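Local coordinates for protein metalloregulator ScaR (Streptococcus gordonii, PDB 3HRS) that probably represses transcription by binding DNA as a homodimer in response to manganese, at residues L71-R76 with R111-L116; D117-C122 with G126-K131. One frame throughout, in Å; residues are numbered along the deposited sequence.

Contact 1 of 2, residues L71-R76 with R111-L116; sequences LYRKHR and RLDQLL. With SO4 (sulfate ion), chain C.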
ATOM      1  N   LEU A  71       1.898  -7.489 -13.802  1.00 53.10           N
ATOM      2  CA  LEU A  71       1.692  -6.049 -13.843  1.00 63.36           C
ATOM      3  C   LEU A  71       0.199  -5.707 -13.865  1.00 65.62           C
ATOM      4  O   LEU A  71      -0.275  -4.793 -13.184  1.00 52.38           O
ATOM      5  CB  LEU A  71       2.315  -5.492 -15.111  1.00 73.99           C
ATOM      6  CG  LEU A  71       3.790  -5.236 -14.936  1.00 92.48           C
ATOM      7  CD1 LEU A  71       4.335  -4.648 -16.221  1.00 98.74           C
ATOM      8  CD2 LEU A  71       4.009  -4.310 -13.725  1.00 90.06           C
ATOM      9  N   TYR A  72      -0.535  -6.447 -14.679  1.00 61.27           N
ATOM     10  CA  TYR A  72      -1.924  -6.160 -14.848  1.00 58.23           C
ATOM     11  C   TYR A  72      -2.696  -6.622 -13.611  1.00 60.23           C
ATOM     12  O   TYR A  72      -3.620  -5.909 -13.157  1.00 64.60           O
ATOM     13  CB  TYR A  72      -2.427  -6.768 -16.149  1.00 55.83           C
ATOM     14  CG  TYR A  72      -2.277  -5.847 -17.346  1.00 58.28           C
ATOM     15  CD1 TYR A  72      -3.230  -4.886 -17.625  1.00 63.10           C
ATOM     16  CD2 TYR A  72      -1.211  -5.958 -18.207  1.00 67.32           C
ATOM     17  CE1 TYR A  72      -3.112  -4.054 -18.718  1.00 71.62           C
ATOM     18  CE2 TYR A  72      -1.084  -5.125 -19.306  1.00 73.48           C
ATOM     19  CZ  TYR A  72      -2.036  -4.175 -19.559  1.00 76.79           C
ATOM     20  OH  TYR A  72      -1.912  -3.339 -20.655  1.00 79.34           O
ATOM     21  N   ARG A  73      -2.310  -7.773 -13.040  1.00 43.50           N
ATOM     22  CA  ARG A  73      -2.892  -8.205 -11.755  1.00 39.91           C
ATOM     23  C   ARG A  73      -2.742  -7.121 -10.711  1.00 50.29           C
ATOM     24  O   ARG A  73      -3.741  -6.657 -10.130  1.00 62.66           O
ATOM     25  CB  ARG A  73      -2.290  -9.493 -11.222  1.00 51.77           C
ATOM     26  CG  ARG A  73      -3.147 -10.697 -11.477  1.00 58.94           C
ATOM     27  CD  ARG A  73      -2.444 -11.978 -11.041  1.00 57.20           C
ATOM     28  NE  ARG A  73      -2.527 -12.228  -9.605  1.00 51.52           N
ATOM     29  CZ  ARG A  73      -3.619 -12.663  -8.979  1.00 64.32           C
ATOM     30  NH1 ARG A  73      -4.760 -12.870  -9.636  1.00 63.01           N
ATOM     31  NH2 ARG A  73      -3.584 -12.875  -7.676  1.00 75.92           N
ATOM     32  N   LYS A  74      -1.496  -6.705 -10.497  1.00 43.75           N
ATOM     33  CA  LYS A  74      -1.169  -5.738  -9.455  1.00 44.67           C
ATOM     34  C   LYS A  74      -2.011  -4.489  -9.639  1.00 50.82           C
ATOM     35  O   LYS A  74      -2.768  -4.080  -8.740  1.00 52.96           O
ATOM     36  CB  LYS A  74       0.316  -5.401  -9.508  1.00 53.98           C
ATOM     37  CG  LYS A  74       0.885  -4.889  -8.208  1.00 53.68           C
ATOM     38  CD  LYS A  74       2.132  -4.040  -8.427  1.00 56.18           C
ATOM     39  CE  LYS A  74       3.422  -4.870  -8.359  1.00 71.53           C
ATOM     40  NZ  LYS A  74       3.960  -5.259  -9.673  1.00 69.87           N
ATOM     41  N   HIS A  75      -1.918  -3.924 -10.839  1.00 52.39           N
ATOM     42  CA  HIS A  75      -2.606  -2.700 -11.211  1.00 51.00           C
ATOM     43  C   HIS A  75      -4.142  -2.762 -11.146  1.00 57.51           C
ATOM     44  O   HIS A  75      -4.782  -1.847 -10.624  1.00 48.79           O
ATOM     45  CB  HIS A  75      -2.210  -2.352 -12.615  1.00 52.86           C
ATOM     46  CG  HIS A  75      -2.972  -1.206 -13.178  1.00 61.25           C
ATOM     47  ND1 HIS A  75      -2.719   0.096 -12.815  1.00 58.66           N
ATOM     48  CD2 HIS A  75      -3.974  -1.163 -14.090  1.00 58.83           C
ATOM     49  CE1 HIS A  75      -3.521   0.895 -13.490  1.00 61.47           C
ATOM     50  NE2 HIS A  75      -4.295   0.158 -14.267  1.00 60.59           N
ATOM     51  N   ARG A  76      -4.731  -3.831 -11.686  1.00 52.19           N
ATOM     52  CA  ARG A  76      -6.174  -3.976 -11.602  1.00 48.20           C
ATOM     53  C   ARG A  76      -6.683  -4.385 -10.204  1.00 53.41           C
ATOM     54  O   ARG A  76      -7.747  -3.961  -9.797  1.00 52.32           O
ATOM     55  CB  ARG A  76      -6.731  -4.882 -12.711  1.00 38.66           C
ATOM     56  CG  ARG A  76      -6.624  -4.217 -14.066  1.00 48.92           C
ATOM     57  CD  ARG A  76      -6.633  -5.175 -15.268  1.00 57.58           C
ATOM     58  NE  ARG A  76      -6.428  -4.400 -16.492  1.00 66.56           N
ATOM     59  CZ  ARG A  76      -6.537  -4.877 -17.730  1.00 66.60           C
ATOM     60  NH1 ARG A  76      -6.864  -6.148 -17.944  1.00 65.51           N
ATOM     61  NH2 ARG A  76      -6.322  -4.071 -18.761  1.00 59.13           N
ATOM     62  N   ARG A 111      -2.524 -11.577  -1.265  1.00 53.18           N
ATOM     63  CA  ARG A 111      -3.489 -11.501  -0.164  1.00 59.91           C
ATOM     64  C   ARG A 111      -4.697 -10.622  -0.560  1.00 61.29           C
ATOM     65  O   ARG A 111      -5.856 -11.008  -0.360  1.00 57.80           O
ATOM     66  CB  ARG A 111      -2.814 -10.985   1.106  1.00 57.76           C
ATOM     67  CG  ARG A 111      -1.558 -11.760   1.509  1.00 70.13           C
ATOM     68  CD  ARG A 111      -1.815 -13.242   1.565  1.00 76.10           C
ATOM     69  NE  ARG A 111      -2.963 -13.536   2.405  1.00 83.64           N
ATOM     70  CZ  ARG A 111      -3.332 -14.758   2.779  1.00101.35           C
ATOM     71  NH1 ARG A 111      -2.631 -15.821   2.393  1.00108.50           N
ATOM     72  NH2 ARG A 111      -4.403 -14.915   3.551  1.00105.40           N
ATOM     73  N   LEU A 112      -4.392  -9.454  -1.131  1.00 55.27           N
ATOM     74  CA  LEU A 112      -5.368  -8.527  -1.657  1.00 50.22           C
ATOM     75  C   LEU A 112      -6.393  -9.251  -2.494  1.00 54.80           C
ATOM     76  O   LEU A 112      -7.580  -9.015  -2.364  1.00 54.29           O
ATOM     77  CB  LEU A 112      -4.682  -7.498  -2.542  1.00 47.64           C
ATOM     78  CG  LEU A 112      -5.152  -6.048  -2.412  1.00 55.82           C
ATOM     79  CD1 LEU A 112      -5.326  -5.479  -3.788  1.00 50.81           C
ATOM     80  CD2 LEU A 112      -6.447  -5.898  -1.567  1.00 47.80           C
ATOM     81  N   ASP A 113      -5.917 -10.122  -3.373  1.00 61.89           N
ATOM     82  CA  ASP A 113      -6.790 -10.836  -4.300  1.00 66.39           C
ATOM     83  C   ASP A 113      -7.819 -11.605  -3.507  1.00 64.23           C
ATOM     84  O   ASP A 113      -9.000 -11.568  -3.801  1.00 70.90           O
ATOM     85  CB  ASP A 113      -5.967 -11.809  -5.148  1.00 68.85           C
ATOM     86  CG  ASP A 113      -6.737 -12.368  -6.331  1.00 66.74           C
ATOM     87  OD1 ASP A 113      -7.707 -11.738  -6.803  1.00 64.63           O
ATOM     88  OD2 ASP A 113      -6.347 -13.447  -6.807  1.00 68.54           O
ATOM     89  N   GLN A 114      -7.347 -12.303  -2.490  1.00 64.18           N
ATOM     90  CA  GLN A 114      -8.209 -13.091  -1.646  1.00 61.31           C
ATOM     91  C   GLN A 114      -9.203 -12.189  -0.914  1.00 58.60           C
ATOM     92  O   GLN A 114     -10.393 -12.508  -0.806  1.00 58.02           O
ATOM     93  CB  GLN A 114      -7.382 -13.862  -0.630  1.00 60.56           C
ATOM     94  CG  GLN A 114      -8.236 -14.798   0.166  1.00 82.39           C
ATOM     95  CD  GLN A 114      -7.443 -15.728   1.054  1.00 95.51           C
ATOM     96  OE1 GLN A 114      -6.327 -15.415   1.468  1.00 95.61           O
ATOM     97  NE2 GLN A 114      -8.022 -16.889   1.350  1.00101.30           N
ATOM     98  N   LEU A 115      -8.709 -11.070  -0.395  1.00 47.12           N
ATOM     99  CA  LEU A 115      -9.560 -10.140   0.337  1.00 51.60           C
ATOM    100  C   LEU A 115     -10.720  -9.655  -0.537  1.00 55.73           C
ATOM    101  O   LEU A 115     -11.846  -9.507  -0.059  1.00 66.22           O
ATOM    102  CB  LEU A 115      -8.750  -8.936   0.774  1.00 50.95           C
ATOM    103  CG  LEU A 115      -9.612  -7.952   1.532  1.00 51.25           C
ATOM    104  CD1 LEU A 115     -10.241  -8.722   2.664  1.00 51.27           C
ATOM    105  CD2 LEU A 115      -8.778  -6.753   2.032  1.00 48.26           C
ATOM    106  N   LEU A 116     -10.420  -9.407  -1.810  1.00 46.72           N
ATOM    107  CA  LEU A 116     -11.380  -8.898  -2.762  1.00 49.50           C
ATOM    108  C   LEU A 116     -12.265 -10.015  -3.300  1.00 54.68           C
ATOM    109  O   LEU A 116     -13.170  -9.768  -4.097  1.00 51.79           O
ATOM    110  CB  LEU A 116     -10.671  -8.200  -3.918  1.00 47.31           C
ATOM    111  CG  LEU A 116      -9.738  -7.031  -3.611  1.00 49.99           C
ATOM    112  CD1 LEU A 116      -9.349  -6.374  -4.919  1.00 55.46           C
ATOM    113  CD2 LEU A 116     -10.363  -5.999  -2.685  1.00 45.26           C
TER
HETATM  114  S   SO4 C 216      -5.966  -0.670 -20.093  1.00102.22           S
HETATM  115  O1  SO4 C 216      -7.354  -1.044 -20.396  1.00100.60           O
HETATM  116  O2  SO4 C 216      -5.093  -1.465 -20.949  1.00107.41           O
HETATM  117  O3  SO4 C 216      -5.722   0.754 -20.367  1.00 93.67           O
HETATM  118  O4  SO4 C 216      -5.679  -0.961 -18.678  1.00 97.36           O

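Contact 2 of 2, residues D117-C122 with G126-K131; sequences DYPKAC and GTIPAK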
ATOM      1  N   ASP A 117     -12.011 -11.239  -2.852  1.00 52.68           N
ATOM      2  CA  ASP A 117     -12.805 -12.393  -3.264  1.00 50.44           C
ATOM      3  C   ASP A 117     -12.658 -12.709  -4.741  1.00 57.52           C
ATOM      4  O   ASP A 117     -13.643 -13.026  -5.416  1.00 68.73           O
ATOM      5  CB  ASP A 117     -14.280 -12.210  -2.912  1.00 60.64           C
ATOM      6  CG  ASP A 117     -15.052 -13.532  -2.892  1.00 75.37           C
ATOM      7  OD1 ASP A 117     -14.419 -14.621  -2.949  1.00 70.49           O
ATOM      8  OD2 ASP A 117     -16.305 -13.472  -2.820  1.00 78.07           O
ATOM      9  N   TYR A 118     -11.426 -12.613  -5.233  1.00 55.75           N
ATOM     10  CA  TYR A 118     -11.059 -13.061  -6.580  1.00 58.60           C
ATOM     11  C   TYR A 118     -11.881 -12.457  -7.714  1.00 57.47           C
ATOM     12  O   TYR A 118     -12.569 -13.181  -8.439  1.00 56.75           O
ATOM     13  CB  TYR A 118     -11.066 -14.584  -6.660  1.00 54.36           C
ATOM     14  CG  TYR A 118     -10.311 -15.205  -5.516  1.00 66.24           C
ATOM     15  CD1 TYR A 118     -10.988 -15.690  -4.405  1.00 65.13           C
ATOM     16  CD2 TYR A 118      -8.921 -15.284  -5.527  1.00 69.37           C
ATOM     17  CE1 TYR A 118     -10.321 -16.255  -3.355  1.00 61.72           C
ATOM     18  CE2 TYR A 118      -8.228 -15.854  -4.461  1.00 64.78           C
ATOM     19  CZ  TYR A 118      -8.941 -16.329  -3.372  1.00 71.69           C
ATOM     20  OH  TYR A 118      -8.296 -16.888  -2.276  1.00 78.26           O
ATOM     21  N   PRO A 119     -11.799 -11.122  -7.870  1.00 53.30           N
ATOM     22  CA  PRO A 119     -12.502 -10.418  -8.959  1.00 52.59           C
ATOM     23  C   PRO A 119     -11.921 -10.761 -10.335  1.00 55.76           C
ATOM     24  O   PRO A 119     -10.722 -10.612 -10.566  1.00 60.47           O
ATOM     25  CB  PRO A 119     -12.257  -8.936  -8.664  1.00 49.70           C
ATOM     26  CG  PRO A 119     -11.355  -8.881  -7.409  1.00 46.90           C
ATOM     27  CD  PRO A 119     -10.914 -10.247  -7.071  1.00 38.57           C
ATOM     28  N   LYS A 120     -12.775 -11.197 -11.247  1.00 55.72           N
ATOM     29  CA  LYS A 120     -12.354 -11.490 -12.601  1.00 63.24           C
ATOM     30  C   LYS A 120     -12.258 -10.229 -13.476  1.00 66.89           C
ATOM     31  O   LYS A 120     -11.972 -10.322 -14.671  1.00 75.44           O
ATOM     32  CB  LYS A 120     -13.306 -12.513 -13.223  1.00 69.12           C
ATOM     33  CG  LYS A 120     -12.997 -13.974 -12.837  1.00 79.24           C
ATOM     34  CD  LYS A 120     -14.272 -14.754 -12.475  1.00 90.79           C
ATOM     35  CE  LYS A 120     -15.571 -14.069 -12.979  1.00156.05           C
ATOM     36  NZ  LYS A 120     -15.936 -14.291 -14.423  1.00153.63           N
ATOM     37  N   ALA A 121     -12.465  -9.054 -12.889  1.00 54.38           N
ATOM     38  CA  ALA A 121     -12.392  -7.815 -13.656  1.00 55.35           C
ATOM     39  C   ALA A 121     -12.344  -6.567 -12.779  1.00 53.16           C
ATOM     40  O   ALA A 121     -13.023  -6.520 -11.753  1.00 63.39           O
ATOM     41  CB  ALA A 121     -13.575  -7.734 -14.590  1.00 53.09           C
ATOM     42  N   CYS A 122     -11.546  -5.566 -13.181  1.00 40.18           N
ATOM     43  CA  CYS A 122     -11.517  -4.279 -12.477  1.00 47.11           C
ATOM     44  C   CYS A 122     -12.702  -3.401 -12.938  1.00 65.09           C
ATOM     45  O   CYS A 122     -13.372  -3.719 -13.931  1.00 65.65           O
ATOM     46  CB  CYS A 122     -10.204  -3.542 -12.709  1.00 40.26           C
ATOM     47  SG  CYS A 122      -9.929  -2.991 -14.406  1.00 64.36           S
ATOM     48  N   GLY A 126     -11.530  -4.120 -17.628  1.00 57.44           N
ATOM     49  CA  GLY A 126     -10.278  -4.828 -17.786  1.00 53.33           C
ATOM     50  C   GLY A 126     -10.348  -6.129 -17.017  1.00 51.58           C
ATOM     51  O   GLY A 126     -10.774  -6.169 -15.834  1.00 52.96           O
ATOM     52  N   THR A 127      -9.915  -7.194 -17.675  1.00 48.91           N
ATOM     53  CA  THR A 127      -9.916  -8.518 -17.068  1.00 63.45           C
ATOM     54  C   THR A 127      -8.718  -8.732 -16.127  1.00 58.28           C
ATOM     55  O   THR A 127      -7.671  -8.115 -16.305  1.00 53.80           O
ATOM     56  CB  THR A 127      -9.931  -9.597 -18.138  1.00 63.85           C
ATOM     57  OG1 THR A 127      -9.434 -10.814 -17.577  1.00 56.52           O
ATOM     58  CG2 THR A 127      -9.025  -9.182 -19.249  1.00 61.92           C
ATOM     59  N   ILE A 128      -8.897  -9.584 -15.114  1.00 54.53           N
ATOM     60  CA  ILE A 128      -7.881  -9.807 -14.086  1.00 49.05           C
ATOM     61  C   ILE A 128      -7.423 -11.250 -13.995  1.00 51.93           C
ATOM     62  O   ILE A 128      -8.026 -12.074 -13.314  1.00 60.33           O
ATOM     63  CB  ILE A 128      -8.388  -9.453 -12.687  1.00 42.60           C
ATOM     64  CG1 ILE A 128      -8.795  -7.994 -12.581  1.00 46.92           C
ATOM     65  CG2 ILE A 128      -7.289  -9.640 -11.675  1.00 35.08           C
ATOM     66  CD1 ILE A 128      -9.359  -7.662 -11.199  1.00 29.89           C
ATOM     67  N   PRO A 129      -6.318 -11.555 -14.646  1.00 52.09           N
ATOM     68  CA  PRO A 129      -5.787 -12.916 -14.735  1.00 53.40           C
ATOM     69  C   PRO A 129      -5.356 -13.489 -13.378  1.00 59.75           C
ATOM     70  O   PRO A 129      -4.890 -12.754 -12.521  1.00 64.75           O
ATOM     71  CB  PRO A 129      -4.563 -12.728 -15.638  1.00 45.95           C
ATOM     72  CG  PRO A 129      -4.170 -11.317 -15.416  1.00 52.20           C
ATOM     73  CD  PRO A 129      -5.477 -10.600 -15.374  1.00 55.56           C
ATOM     74  N   ALA A 130      -5.490 -14.796 -13.207  1.00 61.83           N
ATOM     75  CA  ALA A 130      -5.030 -15.479 -12.005  1.00 65.57           C
ATOM     76  C   ALA A 130      -3.517 -15.398 -11.860  1.00 64.66           C
ATOM     77  O   ALA A 130      -2.813 -15.264 -12.867  1.00 66.83           O
ATOM     78  CB  ALA A 130      -5.464 -16.937 -12.062  1.00 63.46           C
ATOM     79  N   LYS A 131      -2.991 -15.515 -10.638  1.00 62.98           N
ATOM     80  CA  LYS A 131      -1.523 -15.656 -10.527  1.00 66.87           C
ATOM     81  C   LYS A 131      -1.010 -16.664 -11.569  1.00 64.00           C
ATOM     82  O   LYS A 131      -1.515 -17.791 -11.637  1.00 65.51           O
ATOM     83  CB  LYS A 131      -1.083 -16.118  -9.141  1.00 58.53           C
ATOM     84  CG  LYS A 131       0.404 -15.893  -8.861  1.00 70.86           C
ATOM     85  CD  LYS A 131       0.847 -16.495  -7.507  1.00 87.66           C
ATOM     86  CE  LYS A 131       2.258 -17.128  -7.584  1.00101.33           C
ATOM     87  NZ  LYS A 131       2.531 -17.933  -8.863  1.00103.52           N
TER

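Contact 1 of 2, residues L71-R76 with R111-L116
The backbones of Arg73 and Asp113 come nearest to each other, CA to CA 8.8 Å, so the two helical segments stand well apart and the long side chain of Arg73 spans the gap to Asp113. Arg73 bends at chi3 (80°), which turns its guanidinium toward helix 106-115. There NH1 and NH2 grip one oxygen end-on: NH2 donates to Asp113 OD2 at 3.0 Å with a fairly straight N-H...O angle of 158°, while NH1 reaches the same OD2 at 3.3 Å and less directly. OD2 lies close to the guanidinium plane, but both nitrogens meet it from above one face of the carboxylate, and the two flat groups stand 79° apart. This interhelical salt bridge ties helix 62-84 to helix 106-115 in the metal-binding and dimerisation domain, and both partners are buried. The stronger polar partner of Arg73 is Glu110, one turn before Asp113 and bound through NH2; Asp113 is the second carboxylate, and the shared cation would be expected to favour the ionised form of both acids. One turn along helix 62-84 from Arg73, Arg76 extends away from this bridge. Tyr72 turns its ring edge, at CD1, to one face of the Arg76 guanidinium, whose NH2 donates at 3.2 Å, in an almost straight bond, to O4 of a sulfate probably from the crystallisation liquor. Tyr72 also presents its ring edge to this anion, which His158 and Asp159, the latter a zinc ligand of this protein, hold as well, while Arg76 NH1 is engaged by Glu137.

Contact 2 of 2, residues D117-C122 with G126-K131
Ala121 and Thr127 form a single antiparallel beta bridge, their CA atoms 4.3 Å apart, where the loop doubles back on itself. Two backbone hydrogen bonds flank the pair. Cys122 N donates to Gly126 O at 2.8 Å, nearly head-on to the carbonyl, whereas Ile128 N reaches Lys120 O at 3.2 Å from well above the carbonyl plane. The tight part of the contact is built on Ile128. With CG1 anti to its own carbonyl carbon (chi1 -60°) and the chain running on extended (chi2 177°), its CD1 comes within 3.3 Å of Pro119 O and 3.6 Å of Ala121 C, and the methyl also packs against Pro119 CB. Arg76 of helix 62-84 touches both Ile128 and Cys122. On the looser side, the side chains of Lys120 and Ala121 set out away from the facing segment and are solvent-exposed, although Ala121 CB still lies 3.4 Å from Gly126 O. Cys122, a zinc ligand of this protein, carries no metal here; the bond from its backbone N to Gly126 O fixes the main chain from which the thiol is presented.

Overall arrangement
Contacts 1 and 2 follow each other along the chain: helix 106-115 supplies the second half of contact 1 and runs directly into the loop that forms contact 2. Their centres are 7 Å apart, on the same side of the chain's centre and within one metal-binding and dimerisation domain. Helix 62-84 joins them, as Arg76 NH1 lies 2.7 Å from Thr127 O and Arg73 NH1 lies 2.9 Å from Pro129 O, both probable hydrogen bonds. One helix thus holds a neighbouring helix through contact 1 and the returning loop of contact 2. Contact 2 contains the zinc ligand Cys122, beside Glu79 and His124, while Arg73 of contact 1 lies about 10 Å from Cys122, side chain to side chain.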